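Local coordinates for protein predicted DNA-binding transcriptional regulator (Aliivibrio fischeri ES114, PDB 7DWN) that probably regulates transcription as a tetrameric LysR-type factor that binds DNA through a helix-turn-helix domain and carries a domain of the substrate-binding kind, at residues V94-L103 against G141-F149; P158-L169 against R263-Q274. All coordinates share one frame; numbering follows the deposited sequence.

Interaction 1: residues V94-L103 against G141-F149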
loop_
_atom_site.group_PDB
_atom_site.type_symbol
_atom_site.label_atom_id
_atom_site.label_comp_id
_atom_site.label_asym_id
_atom_site.label_seq_id
_atom_site.Cartn_x
_atom_site.Cartn_y
_atom_site.Cartn_z
ATOM N N VAL A 94 -1.147 -29.846 4.776
ATOM C CA VAL A 94 -2.237 -28.908 5.005
ATOM C C VAL A 94 -2.719 -28.359 3.668
ATOM O O VAL A 94 -1.922 -28.072 2.764
ATOM C CB VAL A 94 -1.794 -27.780 5.954
ATOM C CG1 VAL A 94 -0.626 -26.995 5.366
ATOM C CG2 VAL A 94 -2.962 -26.854 6.274
ATOM N N VAL A 95 -4.036 -28.238 3.528
ATOM C CA VAL A 95 -4.658 -27.674 2.337
ATOM C C VAL A 95 -5.503 -26.491 2.785
ATOM O O VAL A 95 -6.444 -26.656 3.574
ATOM C CB VAL A 95 -5.507 -28.713 1.585
ATOM C CG1 VAL A 95 -6.042 -28.129 0.288
ATOM C CG2 VAL A 95 -4.683 -29.960 1.308
ATOM N N GLN A 96 -5.152 -25.302 2.301
ATOM C CA GLN A 96 -5.850 -24.069 2.653
ATOM C C GLN A 96 -7.041 -23.908 1.721
ATOM O O GLN A 96 -6.870 -23.724 0.511
ATOM C CB GLN A 96 -4.911 -22.871 2.556
ATOM C CG GLN A 96 -3.686 -22.978 3.439
ATOM C CD GLN A 96 -2.727 -21.819 3.255
ATOM O OE1 GLN A 96 -3.002 -20.697 3.677
ATOM N NE2 GLN A 96 -1.590 -22.088 2.619
ATOM N N VAL A 97 -8.245 -23.975 2.279
ATOM C CA VAL A 97 -9.476 -23.886 1.508
ATOM C C VAL A 97 -10.262 -22.682 2.000
ATOM O O VAL A 97 -10.697 -22.647 3.157
ATOM C CB VAL A 97 -10.318 -25.165 1.623
ATOM C CG1 VAL A 97 -11.661 -24.970 0.939
ATOM C CG2 VAL A 97 -9.572 -26.344 1.020
ATOM N N ALA A 98 -10.437 -21.697 1.129
ATOM C CA ALA A 98 -11.405 -20.639 1.364
ATOM C C ALA A 98 -12.752 -21.093 0.823
ATOM O O ALA A 98 -12.835 -21.659 -0.271
ATOM C CB ALA A 98 -10.966 -19.336 0.697
ATOM N N ALA A 99 -13.806 -20.867 1.600
ATOM C CA ALA A 99 -15.104 -21.409 1.230
ATOM C C ALA A 99 -16.216 -20.505 1.735
ATOM O O ALA A 99 -16.082 -19.842 2.766
ATOM C CB ALA A 99 -15.295 -22.827 1.782
ATOM N N ALA A 100 -17.314 -20.484 0.985
ATOM C CA ALA A 100 -18.542 -19.897 1.493
ATOM C C ALA A 100 -19.061 -20.741 2.648
ATOM O O ALA A 100 -18.957 -21.972 2.632
ATOM C CB ALA A 100 -19.589 -19.802 0.383
ATOM N N HIS A 101 -19.612 -20.068 3.661
ATOM C CA HIS A 101 -20.004 -20.735 4.901
ATOM C C HIS A 101 -20.942 -21.909 4.635
ATOM O O HIS A 101 -20.710 -23.029 5.108
ATOM C CB HIS A 101 -20.658 -19.717 5.840
ATOM C CG HIS A 101 -20.834 -20.204 7.244
ATOM N ND1 HIS A 101 -21.724 -21.199 7.583
ATOM C CD2 HIS A 101 -20.247 -19.816 8.400
ATOM C CE1 HIS A 101 -21.670 -21.412 8.886
ATOM N NE2 HIS A 101 -20.782 -20.585 9.406
ATOM N N SER A 102 -22.008 -21.667 3.869
ATOM C CA SER A 102 -22.956 -22.731 3.553
ATOM C C SER A 102 -22.284 -23.854 2.775
ATOM O O SER A 102 -22.488 -25.037 3.074
ATOM C CB SER A 102 -24.132 -22.161 2.762
ATOM O OG SER A 102 -25.182 -23.101 2.639
ATOM N N LEU A 103 -21.477 -23.500 1.771
ATOM C CA LEU A 103 -20.780 -24.513 0.986
ATOM C C LEU A 103 -19.815 -25.310 1.845
ATOM O O LEU A 103 -19.697 -26.527 1.684
ATOM C CB LEU A 103 -20.034 -23.864 -0.176
ATOM C CG LEU A 103 -20.918 -23.198 -1.225
ATOM C CD1 LEU A 103 -20.073 -22.675 -2.370
ATOM C CD2 LEU A 103 -21.973 -24.177 -1.718
ATOM N N GLY A 141 -1.655 -16.819 -3.452
ATOM C CA GLY A 141 -1.310 -18.042 -2.763
ATOM C C GLY A 141 -1.755 -18.119 -1.320
ATOM O O GLY A 141 -1.305 -19.020 -0.603
ATOM N N ALA A 142 -2.619 -17.206 -0.871
ATOM C CA ALA A 142 -3.114 -17.255 0.500
ATOM C C ALA A 142 -4.009 -18.462 0.745
ATOM O O ALA A 142 -4.178 -18.868 1.900
ATOM C CB ALA A 142 -3.868 -15.970 0.832
ATOM N N CYS A 143 -4.590 -19.035 -0.306
ATOM C CA CYS A 143 -5.349 -20.271 -0.203
ATOM C C CYS A 143 -5.103 -21.102 -1.454
ATOM O O CYS A 143 -4.806 -20.567 -2.525
ATOM C CB CYS A 143 -6.852 -20.015 -0.019
ATOM S SG CYS A 143 -7.644 -19.114 -1.365
ATOM N N ASP A 144 -5.222 -22.420 -1.302
ATOM C CA ASP A 144 -4.984 -23.342 -2.405
ATOM C C ASP A 144 -6.226 -23.557 -3.259
ATOM O O ASP A 144 -6.141 -23.548 -4.492
ATOM C CB ASP A 144 -4.488 -24.685 -1.865
ATOM C CG ASP A 144 -3.255 -24.543 -0.992
ATOM O OD1 ASP A 144 -2.356 -23.758 -1.358
ATOM O OD2 ASP A 144 -3.192 -25.212 0.062
ATOM N N ILE A 145 -7.381 -23.751 -2.625
ATOM C CA ILE A 145 -8.626 -24.059 -3.315
ATOM C C ILE A 145 -9.732 -23.192 -2.733
ATOM O O ILE A 145 -9.831 -23.031 -1.511
ATOM C CB ILE A 145 -8.981 -25.558 -3.196
ATOM C CG1 ILE A 145 -7.893 -26.416 -3.844
ATOM C CG2 ILE A 145 -10.338 -25.843 -3.827
ATOM C CD1 ILE A 145 -7.975 -27.879 -3.480
ATOM N N LEU A 146 -10.560 -22.630 -3.607
ATOM C CA LEU A 146 -11.665 -21.767 -3.219
ATOM C C LEU A 146 -12.980 -22.471 -3.525
ATOM O O LEU A 146 -13.196 -22.921 -4.650
ATOM C CB LEU A 146 -11.591 -20.432 -3.962
ATOM C CG LEU A 146 -12.761 -19.463 -3.804
ATOM C CD1 LEU A 146 -12.979 -19.154 -2.338
ATOM C CD2 LEU A 146 -12.495 -18.189 -4.586
ATOM N N LEU A 147 -13.851 -22.576 -2.529
ATOM C CA LEU A 147 -15.181 -23.147 -2.726
ATOM C C LEU A 147 -16.164 -21.985 -2.740
ATOM O O LEU A 147 -16.477 -21.414 -1.693
ATOM C CB LEU A 147 -15.515 -24.160 -1.635
ATOM C CG LEU A 147 -15.098 -25.620 -1.831
ATOM C CD1 LEU A 147 -13.603 -25.762 -2.070
ATOM C CD2 LEU A 147 -15.522 -26.442 -0.627
ATOM N N ALA A 148 -16.647 -21.616 -3.924
ATOM C CA ALA A 148 -17.482 -20.426 -4.026
ATOM C C ALA A 148 -18.586 -20.675 -5.041
ATOM O O ALA A 148 -18.689 -21.755 -5.620
ATOM C CB ALA A 148 -16.648 -19.192 -4.388
ATOM N N PHE A 149 -19.439 -19.677 -5.235
ATOM C CA PHE A 149 -20.526 -19.802 -6.188
ATOM C C PHE A 149 -20.099 -19.276 -7.556
ATOM O O PHE A 149 -18.992 -18.762 -7.738
ATOM C CB PHE A 149 -21.771 -19.072 -5.683
ATOM C CG PHE A 149 -22.383 -19.696 -4.460
ATOM C CD1 PHE A 149 -23.227 -20.791 -4.571
ATOM C CD2 PHE A 149 -22.107 -19.194 -3.200
ATOM C CE1 PHE A 149 -23.787 -21.370 -3.448
ATOM C CE2 PHE A 149 -22.663 -19.768 -2.074
ATOM C CZ PHE A 149 -23.505 -20.857 -2.198
#
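Strands 94-99 and 145-149 run parallel, their axes 4.5 Å apart and 12° off, with Val97, Ala98 and Ala99 paired with Ile145, Leu146 and Leu147. They are neighbours in the parallel part of the alpha/beta sheet of the LysR substrate-binding domain, which has the periplasmic-binding-protein fold. Strand 123-128 bonds the other edge of 94-99. The bonds alternate as parallel strands require: Leu147 N gives to Ala98 O at 2.6 Å, and Ala100 N to Leu147 O. At the start of the second strand Gln96 O takes two donors, Asp144 N at 2.8 Å and Ile145 N at 3.2 Å. The carboxylate of Asp144 returns a bond to the same residue. Its OD2 accepts from Gln96 N at 3.0 Å, met from above the carboxylate plane, and CG anti to the carbonyl carbon (chi1 -55°) brings it there. Gln96 is thus held through both its N and its O.

On one face Val97 CG1 touches Leu147 CD1 at 3.7 Å, and Ile145 and Leu147 lie against Leu288 of helix 279-290. On the other face the methyl of Ala98 touches both Leu146 CD1 and Cys143 SG. Ala100 is the N-cap residue of helix 101-114, so the strand passes directly into the helix. Ser102 N bonds a MES molecule, probably from the crystallisation liquor. Ala100 CB reaches Phe149 CE2 obliquely, while Leu103 CD1, from the helix's first turn, stands 3.9 Å from the centroid of the Phe149 ring, over its face and 10° off the normal.

Interaction 2: residues P158-L169 against R263-Q274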
loop_
_atom_site.group_PDB
_atom_site.type_symbol
_atom_site.label_atom_id
_atom_site.label_comp_id
_atom_site.label_asym_id
_atom_site.label_seq_id
_atom_site.Cartn_x
_atom_site.Cartn_y
_atom_site.Cartn_z
ATOM N N PRO A 158 -7.276 -16.819 -15.977
ATOM C CA PRO A 158 -6.194 -17.768 -15.683
ATOM C C PRO A 158 -6.509 -18.806 -14.604
ATOM O O PRO A 158 -5.620 -19.564 -14.219
ATOM C CB PRO A 158 -5.064 -16.851 -15.211
ATOM C CG PRO A 158 -5.774 -15.725 -14.551
ATOM C CD PRO A 158 -7.028 -15.503 -15.360
ATOM N N TYR A 159 -7.750 -18.846 -14.130
ATOM C CA TYR A 159 -8.129 -19.758 -13.063
ATOM C C TYR A 159 -8.685 -21.058 -13.631
ATOM O O TYR A 159 -9.266 -21.089 -14.718
ATOM C CB TYR A 159 -9.163 -19.107 -12.144
ATOM C CG TYR A 159 -8.747 -17.736 -11.680
ATOM C CD1 TYR A 159 -7.895 -17.579 -10.596
ATOM C CD2 TYR A 159 -9.191 -16.597 -12.338
ATOM C CE1 TYR A 159 -7.504 -16.327 -10.175
ATOM C CE2 TYR A 159 -8.806 -15.341 -11.924
ATOM C CZ TYR A 159 -7.962 -15.212 -10.842
ATOM O OH TYR A 159 -7.574 -13.960 -10.430
ATOM N N GLN A 160 -8.486 -22.138 -12.881
ATOM C CA GLN A 160 -9.090 -23.428 -13.179
ATOM C C GLN A 160 -10.347 -23.589 -12.336
ATOM O O GLN A 160 -10.334 -23.306 -11.133
ATOM C CB GLN A 160 -8.117 -24.574 -12.899
ATOM C CG GLN A 160 -6.815 -24.489 -13.666
ATOM C CD GLN A 160 -5.810 -25.529 -13.211
ATOM O OE1 GLN A 160 -4.633 -25.224 -13.019
ATOM N NE2 GLN A 160 -6.269 -26.765 -13.035
ATOM N N SER A 161 -11.425 -24.040 -12.966
ATOM C CA SER A 161 -12.709 -24.182 -12.299
ATOM C C SER A 161 -13.248 -25.589 -12.490
ATOM O O SER A 161 -13.000 -26.237 -13.511
ATOM C CB SER A 161 -13.727 -23.165 -12.826
ATOM O OG SER A 161 -13.899 -23.299 -14.226
ATOM N N GLN A 162 -13.992 -26.055 -11.490
ATOM C CA GLN A 162 -14.717 -27.319 -11.562
ATOM C C GLN A 162 -16.105 -27.098 -10.988
ATOM O O GLN A 162 -16.239 -26.695 -9.828
ATOM C CB GLN A 162 -13.994 -28.433 -10.799
ATOM C CG GLN A 162 -14.811 -29.713 -10.651
ATOM C CD GLN A 162 -14.830 -30.550 -11.917
ATOM O OE1 GLN A 162 -14.089 -30.283 -12.862
ATOM N NE2 GLN A 162 -15.676 -31.573 -11.937
ATOM N N LEU A 163 -17.130 -27.347 -11.796
ATOM C CA LEU A 163 -18.501 -27.251 -11.312
ATOM C C LEU A 163 -18.790 -28.432 -10.396
ATOM O O LEU A 163 -18.739 -29.589 -10.825
ATOM C CB LEU A 163 -19.478 -27.214 -12.484
ATOM C CG LEU A 163 -20.950 -26.926 -12.173
ATOM C CD1 LEU A 163 -21.580 -26.151 -13.315
ATOM C CD2 LEU A 163 -21.728 -28.212 -11.923
ATOM N N ILE A 164 -19.081 -28.143 -9.129
ATOM C CA ILE A 164 -19.383 -29.209 -8.183
ATOM C C ILE A 164 -20.825 -29.664 -8.336
ATOM O O ILE A 164 -21.104 -30.862 -8.461
ATOM C CB ILE A 164 -19.088 -28.752 -6.745
ATOM C CG1 ILE A 164 -17.626 -28.321 -6.617
ATOM C CG2 ILE A 164 -19.420 -29.861 -5.759
ATOM C CD1 ILE A 164 -16.645 -29.338 -7.155
ATOM N N ALA A 165 -21.762 -28.718 -8.334
ATOM C CA ALA A 165 -23.167 -29.077 -8.415
ATOM C C ALA A 165 -24.004 -27.883 -8.853
ATOM O O ALA A 165 -23.631 -26.716 -8.655
ATOM C CB ALA A 165 -23.686 -29.615 -7.077
ATOM N N LYS A 166 -25.143 -28.214 -9.459
ATOM C CA LYS A 166 -26.196 -27.275 -9.818
ATOM C C LYS A 166 -27.409 -27.555 -8.940
ATOM O O LYS A 166 -27.896 -28.690 -8.887
ATOM C CB LYS A 166 -26.559 -27.405 -11.301
ATOM C CG LYS A 166 -27.655 -26.461 -11.779
ATOM C CD LYS A 166 -29.019 -27.137 -11.783
ATOM C CE LYS A 166 -30.134 -26.143 -12.055
ATOM N NZ LYS A 166 -31.471 -26.740 -11.794
ATOM N N THR A 167 -27.894 -26.515 -8.269
ATOM C CA THR A 167 -28.932 -26.583 -7.252
ATOM C C THR A 167 -29.943 -25.476 -7.549
ATOM O O THR A 167 -29.819 -24.752 -8.539
ATOM C CB THR A 167 -28.292 -26.460 -5.858
ATOM O OG1 THR A 167 -27.202 -27.386 -5.764
ATOM C CG2 THR A 167 -29.272 -26.760 -4.735
ATOM N N GLU A 168 -30.960 -25.338 -6.700
ATOM C CA GLU A 168 -31.948 -24.282 -6.850
ATOM C C GLU A 168 -32.105 -23.501 -5.552
ATOM O O GLU A 168 -32.034 -24.059 -4.453
ATOM C CB GLU A 168 -33.317 -24.837 -7.262
ATOM C CG GLU A 168 -33.313 -25.713 -8.502
ATOM C CD GLU A 168 -34.713 -26.142 -8.901
ATOM O OE1 GLU A 168 -35.314 -25.485 -9.776
ATOM O OE2 GLU A 168 -35.219 -27.127 -8.323
ATOM N N LEU A 169 -32.303 -22.196 -5.703
ATOM C CA LEU A 169 -32.893 -21.361 -4.666
ATOM C C LEU A 169 -34.401 -21.558 -4.697
ATOM O O LEU A 169 -35.055 -21.234 -5.700
ATOM C CB LEU A 169 -32.547 -19.891 -4.889
ATOM C CG LEU A 169 -31.085 -19.475 -4.755
ATOM C CD1 LEU A 169 -30.896 -18.037 -5.212
ATOM C CD2 LEU A 169 -30.633 -19.643 -3.317
ATOM N N ARG A 263 -38.455 -21.061 -8.670
ATOM C CA ARG A 263 -37.256 -21.793 -8.279
ATOM C C ARG A 263 -36.108 -21.408 -9.204
ATOM O O ARG A 263 -36.202 -21.587 -10.423
ATOM C CB ARG A 263 -37.516 -23.297 -8.332
ATOM C CG ARG A 263 -38.652 -23.774 -7.437
ATOM C CD ARG A 263 -38.823 -25.284 -7.532
ATOM N NE ARG A 263 -39.741 -25.816 -6.526
ATOM C CZ ARG A 263 -41.036 -26.033 -6.730
ATOM N NH1 ARG A 263 -41.578 -25.762 -7.909
ATOM N NH2 ARG A 263 -41.793 -26.523 -5.758
ATOM N N LEU A 264 -35.024 -20.879 -8.635
ATOM C CA LEU A 264 -33.987 -20.272 -9.464
ATOM C C LEU A 264 -32.733 -21.128 -9.484
ATOM O O LEU A 264 -32.253 -21.523 -8.417
ATOM C CB LEU A 264 -33.650 -18.874 -8.944
ATOM C CG LEU A 264 -34.837 -17.917 -8.843
ATOM C CD1 LEU A 264 -34.505 -16.764 -7.914
ATOM C CD2 LEU A 264 -35.224 -17.405 -10.220
ATOM N N PRO A 265 -32.156 -21.426 -10.644
ATOM C CA PRO A 265 -30.935 -22.241 -10.659
ATOM C C PRO A 265 -29.732 -21.468 -10.137
ATOM O O PRO A 265 -29.581 -20.271 -10.386
ATOM C CB PRO A 265 -30.770 -22.604 -12.139
ATOM C CG PRO A 265 -31.441 -21.496 -12.866
ATOM C CD PRO A 265 -32.608 -21.087 -12.005
ATOM N N ILE A 266 -28.880 -22.173 -9.389
ATOM C CA ILE A 266 -27.578 -21.673 -8.962
ATOM C C ILE A 266 -26.570 -22.802 -9.134
ATOM O O ILE A 266 -26.926 -23.979 -9.182
ATOM C CB ILE A 266 -27.571 -21.166 -7.499
ATOM C CG1 ILE A 266 -28.098 -22.243 -6.545
ATOM C CG2 ILE A 266 -28.373 -19.878 -7.365
ATOM C CD1 ILE A 266 -28.022 -21.844 -5.078
ATOM N N GLU A 267 -25.297 -22.432 -9.242
ATOM C CA GLU A 267 -24.217 -23.397 -9.405
ATOM C C GLU A 267 -23.098 -23.044 -8.441
ATOM O O GLU A 267 -22.847 -21.862 -8.191
ATOM C CB GLU A 267 -23.676 -23.396 -10.841
ATOM C CG GLU A 267 -24.723 -23.638 -11.910
ATOM C CD GLU A 267 -24.272 -23.158 -13.273
ATOM O OE1 GLU A 267 -23.137 -22.644 -13.375
ATOM O OE2 GLU A 267 -25.052 -23.288 -14.240
ATOM N N TYR A 268 -22.418 -24.053 -7.895
ATOM C CA TYR A 268 -21.235 -23.743 -7.103
ATOM C C TYR A 268 -20.031 -24.539 -7.588
ATOM O O TYR A 268 -20.156 -25.653 -8.105
ATOM C CB TYR A 268 -21.456 -23.940 -5.589
ATOM C CG TYR A 268 -22.105 -25.228 -5.156
ATOM C CD1 TYR A 268 -23.486 -25.337 -5.081
ATOM C CD2 TYR A 268 -21.338 -26.317 -4.772
ATOM C CE1 TYR A 268 -24.087 -26.504 -4.665
ATOM C CE2 TYR A 268 -21.929 -27.492 -4.353
ATOM C CZ TYR A 268 -23.304 -27.580 -4.302
ATOM O OH TYR A 268 -23.903 -28.747 -3.887
ATOM N N TYR A 269 -18.857 -23.928 -7.416
ATOM C CA TYR A 269 -17.619 -24.335 -8.056
ATOM C C TYR A 269 -16.481 -24.446 -7.052
ATOM O O TYR A 269 -16.474 -23.798 -5.994
ATOM C CB TYR A 269 -17.181 -23.328 -9.121
ATOM C CG TYR A 269 -18.013 -23.283 -10.378
ATOM C CD1 TYR A 269 -19.234 -22.621 -10.407
ATOM C CD2 TYR A 269 -17.557 -23.876 -11.549
ATOM C CE1 TYR A 269 -19.986 -22.570 -11.566
ATOM C CE2 TYR A 269 -18.303 -23.831 -12.710
ATOM C CZ TYR A 269 -19.514 -23.177 -12.714
ATOM O OH TYR A 269 -20.253 -23.133 -13.871
ATOM N N ALA A 270 -15.510 -25.275 -7.425
ATOM C CA ALA A 270 -14.161 -25.232 -6.885
ATOM C C ALA A 270 -13.282 -24.463 -7.862
ATOM O O ALA A 270 -13.320 -24.715 -9.070
ATOM C CB ALA A 270 -13.612 -26.643 -6.669
ATOM N N TYR A 271 -12.506 -23.519 -7.339
ATOM C CA TYR A 271 -11.606 -22.696 -8.129
ATOM C C TYR A 271 -10.187 -22.846 -7.601
ATOM O O TYR A 271 -9.974 -23.101 -6.411
ATOM C CB TYR A 271 -11.998 -21.209 -8.083
ATOM C CG TYR A 271 -13.420 -20.881 -8.495
ATOM C CD1 TYR A 271 -13.838 -21.039 -9.812
ATOM C CD2 TYR A 271 -14.332 -20.375 -7.574
ATOM C CE1 TYR A 271 -15.130 -20.723 -10.197
ATOM C CE2 TYR A 271 -15.627 -20.055 -7.950
ATOM C CZ TYR A 271 -16.019 -20.230 -9.264
ATOM O OH TYR A 271 -17.303 -19.920 -9.650
ATOM N N ARG A 272 -9.217 -22.676 -8.494
ATOM C CA ARG A 272 -7.813 -22.702 -8.113
ATOM C C ARG A 272 -7.030 -21.838 -9.088
ATOM O O ARG A 272 -7.513 -21.497 -10.171
ATOM C CB ARG A 272 -7.257 -24.132 -8.083
ATOM C CG ARG A 272 -7.444 -24.892 -9.382
ATOM C CD ARG A 272 -6.958 -26.327 -9.269
ATOM N NE ARG A 272 -5.507 -26.440 -9.384
ATOM C CZ ARG A 272 -4.841 -27.589 -9.299
ATOM N NH1 ARG A 272 -5.496 -28.722 -9.093
ATOM N NH2 ARG A 272 -3.521 -27.606 -9.417
ATOM N N TYR A 273 -5.817 -21.476 -8.685
ATOM C CA TYR A 273 -4.937 -20.677 -9.524
ATOM C C TYR A 273 -3.612 -21.351 -9.844
ATOM O O TYR A 273 -3.074 -21.128 -10.929
ATOM C CB TYR A 273 -4.652 -19.316 -8.864
ATOM C CG TYR A 273 -3.771 -18.414 -9.699
ATOM C CD1 TYR A 273 -4.288 -17.724 -10.788
ATOM C CD2 TYR A 273 -2.423 -18.255 -9.401
ATOM C CE1 TYR A 273 -3.489 -16.901 -11.557
ATOM C CE2 TYR A 273 -1.614 -17.433 -10.165
ATOM C CZ TYR A 273 -2.154 -16.759 -11.242
ATOM O OH TYR A 273 -1.359 -15.938 -12.010
ATOM N N GLN A 274 -3.076 -22.166 -8.941
ATOM C CA GLN A 274 -1.800 -22.824 -9.177
ATOM C C GLN A 274 -1.990 -24.029 -10.089
ATOM O O GLN A 274 -2.890 -24.847 -9.872
ATOM C CB GLN A 274 -1.171 -23.252 -7.852
ATOM C CG GLN A 274 -0.855 -22.096 -6.919
ATOM C CD GLN A 274 0.241 -21.201 -7.459
ATOM O OE1 GLN A 274 1.172 -21.668 -8.116
ATOM N NE2 GLN A 274 0.132 -19.905 -7.192
#
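Tyr268 leaves its strand with CG between the backbone N and the carbonyl carbon (chi1 48°), which brings the ring against Ile164 and Ala165 of the neighbouring strand. Ile164 CG2, anti to the backbone N, meets Tyr268 CE2 at 3.7 Å, and the two side chains cross at about a right angle. Ala165 CB lies 3.5 Å from Tyr268 CZ. Ala165 O stands over one face of the ring toward its rim, and Thr167 OG1 is at its edge.

The backbone explains this gathering. Tyr268 O accepts Ile164 N at 2.9 Å and, weakly, Ala165 N at 3.5 Å. Tyr268 N gives to Ala165 O. Two residues therefore face one, and the register shifts by one. On both sides of this point the strands are regularly antiparallel, from the Gln160-Arg272 pair to the Leu169-Leu264 pair.

On the other face Leu163 packs over the Tyr269 ring, with CB 3.6 Å from CE2. The Tyr269 hydroxyl gives a bond to Glu267 OE1, on the anti side but 34° out of the carboxylate plane. Back on the Tyr268 face, Leu169 CG lies 3.8 Å from Ile266 CG2. At the opposite end of the pair, on that same face, Gln160 NE2 lies over one face of the Arg272 guanidinium, toward its rim, the planes 18° apart. That group is fixed in its own plane by NE and NH2, which both give to Gln274 O, NH2 at 2.9 Å. Arg272 also has a salt bridge to Glu282 and a cation-pi contact with Trp285. Tyr159 and Tyr273 meet obliquely, and the Tyr159 hydroxyl bonds Arg139.

Ile164 and Ala165, both facing Tyr268, form a classic beta bulge with it, here in a long antiparallel pair within the substrate-binding domain of a LysR-type regulator.

Interactions 1 and 2 belong to one mixed sheet, with centres about 12 Å apart. Strand 145-149 of interaction 1 runs antiparallel to strand 264-272 of interaction 2, and across this part of the sheet the order is 94-99, 145-149, 264-272, 160-174. The join is direct. Ala148 O lies 2.8 Å from Tyr269 N, and Phe149 O lies 2.8 Å from Tyr271 OH, both probable hydrogen bonds. Side chains meet as well: Leu103 CD2 is 3.6 Å from Tyr268 CG, which links the helix start of interaction 1 to the bulge of interaction 2. The side chain of Phe149 lies about 4 Å from a bound MES, which may mark a pocket beside this junction.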